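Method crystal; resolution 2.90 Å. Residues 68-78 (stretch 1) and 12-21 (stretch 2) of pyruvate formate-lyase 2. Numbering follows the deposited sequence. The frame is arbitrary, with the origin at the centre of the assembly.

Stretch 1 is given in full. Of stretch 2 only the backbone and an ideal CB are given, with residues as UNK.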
# COMPACT_ATOMS: atom_id res chain seq x y z
N MET A 68 -40.57 -6.48 16.54
CA MET A 68 -39.75 -6.75 15.38
C MET A 68 -40.55 -6.58 14.10
O MET A 68 -40.03 -6.12 13.10
CB MET A 68 -39.19 -8.17 15.45
CG MET A 68 -38.31 -8.37 16.66
SD MET A 68 -37.01 -9.54 16.27
CE MET A 68 -37.64 -10.95 17.10
N LEU A 69 -41.81 -6.97 14.15
CA LEU A 69 -42.74 -6.68 13.07
C LEU A 69 -44.03 -6.27 13.78
O LEU A 69 -44.20 -6.61 14.96
CB LEU A 69 -42.94 -7.93 12.23
CG LEU A 69 -43.18 -9.19 13.05
CD1 LEU A 69 -44.55 -9.75 12.76
CD2 LEU A 69 -42.12 -10.22 12.80
N PRO A 70 -44.93 -5.50 13.10
CA PRO A 70 -46.21 -5.17 13.72
C PRO A 70 -47.01 -6.44 13.86
O PRO A 70 -46.92 -7.30 13.00
CB PRO A 70 -46.90 -4.28 12.69
CG PRO A 70 -45.86 -3.85 11.75
CD PRO A 70 -44.81 -4.90 11.75
N ASN A 71 -47.77 -6.53 14.94
CA ASN A 71 -48.50 -7.75 15.33
C ASN A 71 -47.73 -9.08 15.19
O ASN A 71 -47.87 -9.79 14.19
CB ASN A 71 -49.86 -7.81 14.63
CG ASN A 71 -50.74 -8.92 15.19
OD1 ASN A 71 -51.28 -9.74 14.44
ND2 ASN A 71 -50.86 -8.98 16.52
N PRO A 72 -46.92 -9.40 16.22
CA PRO A 72 -45.92 -10.46 16.35
C PRO A 72 -46.46 -11.91 16.26
O PRO A 72 -47.65 -12.10 16.03
CB PRO A 72 -45.24 -10.13 17.67
CG PRO A 72 -45.59 -8.71 17.93
CD PRO A 72 -46.98 -8.61 17.45
N PRO A 73 -45.66 -12.93 16.61
CA PRO A 73 -45.09 -13.92 15.74
C PRO A 73 -45.28 -13.67 14.25
O PRO A 73 -46.40 -13.63 13.76
CB PRO A 73 -45.76 -15.21 16.22
CG PRO A 73 -45.91 -14.97 17.74
CD PRO A 73 -45.62 -13.46 17.98
N GLY A 74 -44.15 -13.52 13.56
CA GLY A 74 -44.18 -13.38 12.11
C GLY A 74 -42.87 -13.51 11.35
O GLY A 74 -41.80 -13.69 11.94
N ALA A 75 -42.98 -13.42 10.02
CA ALA A 75 -41.82 -13.43 9.13
C ALA A 75 -41.62 -12.07 8.46
O ALA A 75 -42.58 -11.51 7.94
CB ALA A 75 -41.99 -14.50 8.08
N ILE A 76 -40.40 -11.55 8.49
CA ILE A 76 -40.08 -10.33 7.75
C ILE A 76 -39.62 -10.70 6.33
O ILE A 76 -38.87 -11.65 6.16
CB ILE A 76 -39.03 -9.48 8.47
CG1 ILE A 76 -39.42 -9.28 9.93
CG2 ILE A 76 -38.90 -8.15 7.82
CD1 ILE A 76 -38.38 -8.55 10.76
N ILE A 77 -40.10 -9.99 5.31
CA ILE A 77 -39.77 -10.33 3.93
C ILE A 77 -38.63 -9.43 3.40
O ILE A 77 -38.69 -8.20 3.54
CB ILE A 77 -41.00 -10.19 3.01
CG1 ILE A 77 -42.18 -10.98 3.56
CG2 ILE A 77 -40.71 -10.66 1.60
CD1 ILE A 77 -43.42 -10.79 2.72
N PHE A 78 -37.61 -10.05 2.80
CA PHE A 78 -36.49 -9.31 2.21
C PHE A 78 -36.43 -9.63 0.73
O PHE A 78 -35.70 -10.53 0.34
CB PHE A 78 -35.17 -9.65 2.92
CG PHE A 78 -35.08 -9.11 4.32
CD1 PHE A 78 -35.60 -9.82 5.39
CD2 PHE A 78 -34.50 -7.88 4.57
CE1 PHE A 78 -35.56 -9.30 6.67
CE2 PHE A 78 -34.45 -7.35 5.85
CZ PHE A 78 -34.97 -8.05 6.90
N UNK A 12 -48.45 -14.22 25.41
CA UNK A 12 -48.67 -13.34 24.26
C UNK A 12 -47.58 -13.39 23.16
O UNK A 12 -47.31 -12.38 22.49
CB UNK A 12 -48.79 -11.90 24.77
N UNK A 13 -46.97 -14.57 23.01
CA UNK A 13 -46.13 -14.93 21.84
C UNK A 13 -46.33 -16.42 21.55
O UNK A 13 -45.45 -17.08 20.98
CB UNK A 13 -44.65 -14.62 22.09
N UNK A 14 -47.49 -16.94 21.96
CA UNK A 14 -47.85 -18.33 21.68
C UNK A 14 -48.96 -18.44 20.65
O UNK A 14 -49.41 -19.54 20.33
CB UNK A 14 -48.28 -19.03 22.97
N UNK A 15 -49.39 -17.30 20.11
CA UNK A 15 -50.42 -17.26 19.09
C UNK A 15 -49.79 -17.61 17.74
O UNK A 15 -48.58 -17.46 17.61
CB UNK A 15 -51.09 -15.89 19.05
N UNK A 16 -50.59 -18.11 16.77
CA UNK A 16 -50.06 -18.46 15.42
C UNK A 16 -49.34 -17.32 14.67
O UNK A 16 -49.67 -16.14 14.84
CB UNK A 16 -51.22 -18.95 14.55
N UNK A 17 -48.34 -17.68 13.87
CA UNK A 17 -47.49 -16.70 13.21
C UNK A 17 -48.06 -16.23 11.89
O UNK A 17 -48.81 -16.94 11.23
CB UNK A 17 -46.09 -17.28 12.99
N UNK A 18 -47.70 -15.01 11.50
CA UNK A 18 -48.17 -14.46 10.24
C UNK A 18 -47.04 -14.14 9.24
O UNK A 18 -45.87 -14.03 9.60
CB UNK A 18 -48.98 -13.19 10.52
N UNK A 19 -47.38 -14.02 7.96
CA UNK A 19 -46.46 -13.45 7.01
C UNK A 19 -46.59 -11.92 7.06
O UNK A 19 -47.59 -11.36 6.62
CB UNK A 19 -46.73 -13.99 5.60
N UNK A 20 -45.58 -11.26 7.63
CA UNK A 20 -45.58 -9.80 7.79
C UNK A 20 -45.10 -9.07 6.54
O UNK A 20 -44.29 -9.58 5.78
CB UNK A 20 -44.70 -9.41 8.98
N UNK A 21 -45.59 -7.86 6.32
CA UNK A 21 -45.46 -7.29 5.00
C UNK A 21 -45.05 -5.82 5.04
O UNK A 21 -44.51 -5.28 4.08
CB UNK A 21 -46.78 -7.45 4.24

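At position 12 the ideal CB has no atom of stretch 1 within 5.5 Å, so the contact sets no preference; the deposited residue is Lys12, which makes no contact here. Position 13 points its CB sideways, 4.4 Å from Pro73 CD, beside the CG and CD of a proline ring, which offer no polar partner. A small or branched apolar side chain would suit, and Val13 fits, its CG1 3.9 Å from Pro73 CD. Position 14 points away, with nothing of stretch 1 within 5.5 Å of its CB, so stretch 1 sets no preference; it is Ser14.

At position 15 the CB points sideways, 5.4 Å from Pro73 CG, and the carbonyl of Pro72 lies farther off as an acceptor. A short side chain could stop beside the proline, whereas a long donor could reach the carbonyl. Lys15 does the latter: NZ makes a weak hydrogen bond of 3.3 Å to Pro72 O, and the end of the chain comes nearer than its sideways CB suggests. Position 16, directed away, leaves the choice open; phi of -56° is compatible with proline, and it is Pro16.

Position 17 has its CB 3.7 Å from Pro73 O and 4.3 Å from Gly74 N, which favours something compact, though a larger group leading outward is not excluded. Ala17 places CB 3.8 Å from Pro73 CB, and its CA makes a CA-H...O contact of 3.3 Å with Pro73 O.

Position 18 pairs in parallel with Gly74. The N and O of position 18 belong to successive peptide units and both bond to stretch 1: N donates to Pro73 O (2.9 Å), and O accepts from Ala75 N (3.0 Å). The carbonyls of Pro70 and Asn71 lie within reach of a long side chain and would suit one with several donors; lysine or glutamine could answer in part. Arg18 answers more fully: NE donates to Asn71 O at 2.9 Å and NH2 to Pro70 O at 2.7 Å, both acceptors lying at the guanidinium edge, near its plane.

Position 19 pairs with Ala75, its CB on the same face as that alanine's and 5.4 Å from Ile77 CD1. Medium or large apolar side chains suit this gap. Leu19 brings CD1 to 3.9 Å from Ala75 CB and CG to 4.0 Å from Ile77 CD1.

At position 20 the CB points toward stretch 1, a tight 3.2 Å from Ala75 O and 3.8 Å from Leu69 CD1, so a small residue is favoured. Ser20 donates its backbone N to Ala75 O (3.0 Å), and its OG sits 3.6 Å from Leu69 CB.

Position 21 points away, yet Ile77 CD1 is 5.0 Å from its CB, leaving room for a modest apolar group; Val21 sets CG2 3.8 Å from Ile77 CD1.

Stretch 2 12-21: KVSKPARLSV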
# COMPACT_ATOMS: atom_id res chain seq x y z
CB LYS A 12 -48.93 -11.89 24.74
CG LYS A 12 -50.33 -11.66 25.37
CD LYS A 12 -51.30 -10.92 24.43
CE LYS A 12 -52.02 -11.85 23.45
NZ LYS A 12 -52.64 -11.10 22.32
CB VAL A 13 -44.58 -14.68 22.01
CG1 VAL A 13 -44.16 -13.26 21.60
CG2 VAL A 13 -44.11 -15.04 23.43
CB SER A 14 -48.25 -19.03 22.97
OG SER A 14 -47.34 -18.65 23.99
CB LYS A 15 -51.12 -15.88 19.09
CG LYS A 15 -50.26 -14.67 18.68
CD LYS A 15 -50.96 -13.35 19.09
CE LYS A 15 -50.37 -12.12 18.39
NZ LYS A 15 -50.81 -12.07 16.97
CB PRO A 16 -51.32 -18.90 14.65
CG PRO A 16 -52.46 -18.32 15.42
CD PRO A 16 -52.03 -18.40 16.85
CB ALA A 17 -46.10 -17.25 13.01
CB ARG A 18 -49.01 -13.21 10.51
CG ARG A 18 -48.21 -12.01 10.96
CD ARG A 18 -49.13 -10.87 11.34
NE ARG A 18 -48.46 -9.58 11.38
CZ ARG A 18 -48.45 -8.72 10.37
NH1 ARG A 18 -49.05 -9.02 9.24
NH2 ARG A 18 -47.85 -7.55 10.49
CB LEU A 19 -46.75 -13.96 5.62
CG LEU A 19 -45.69 -13.48 4.66
CD1 LEU A 19 -44.37 -14.16 4.98
CD2 LEU A 19 -46.10 -13.74 3.23
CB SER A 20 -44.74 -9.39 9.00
OG SER A 20 -44.51 -8.01 8.99
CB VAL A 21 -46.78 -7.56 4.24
CG1 VAL A 21 -47.31 -6.34 3.53
CG2 VAL A 21 -46.59 -8.71 3.29
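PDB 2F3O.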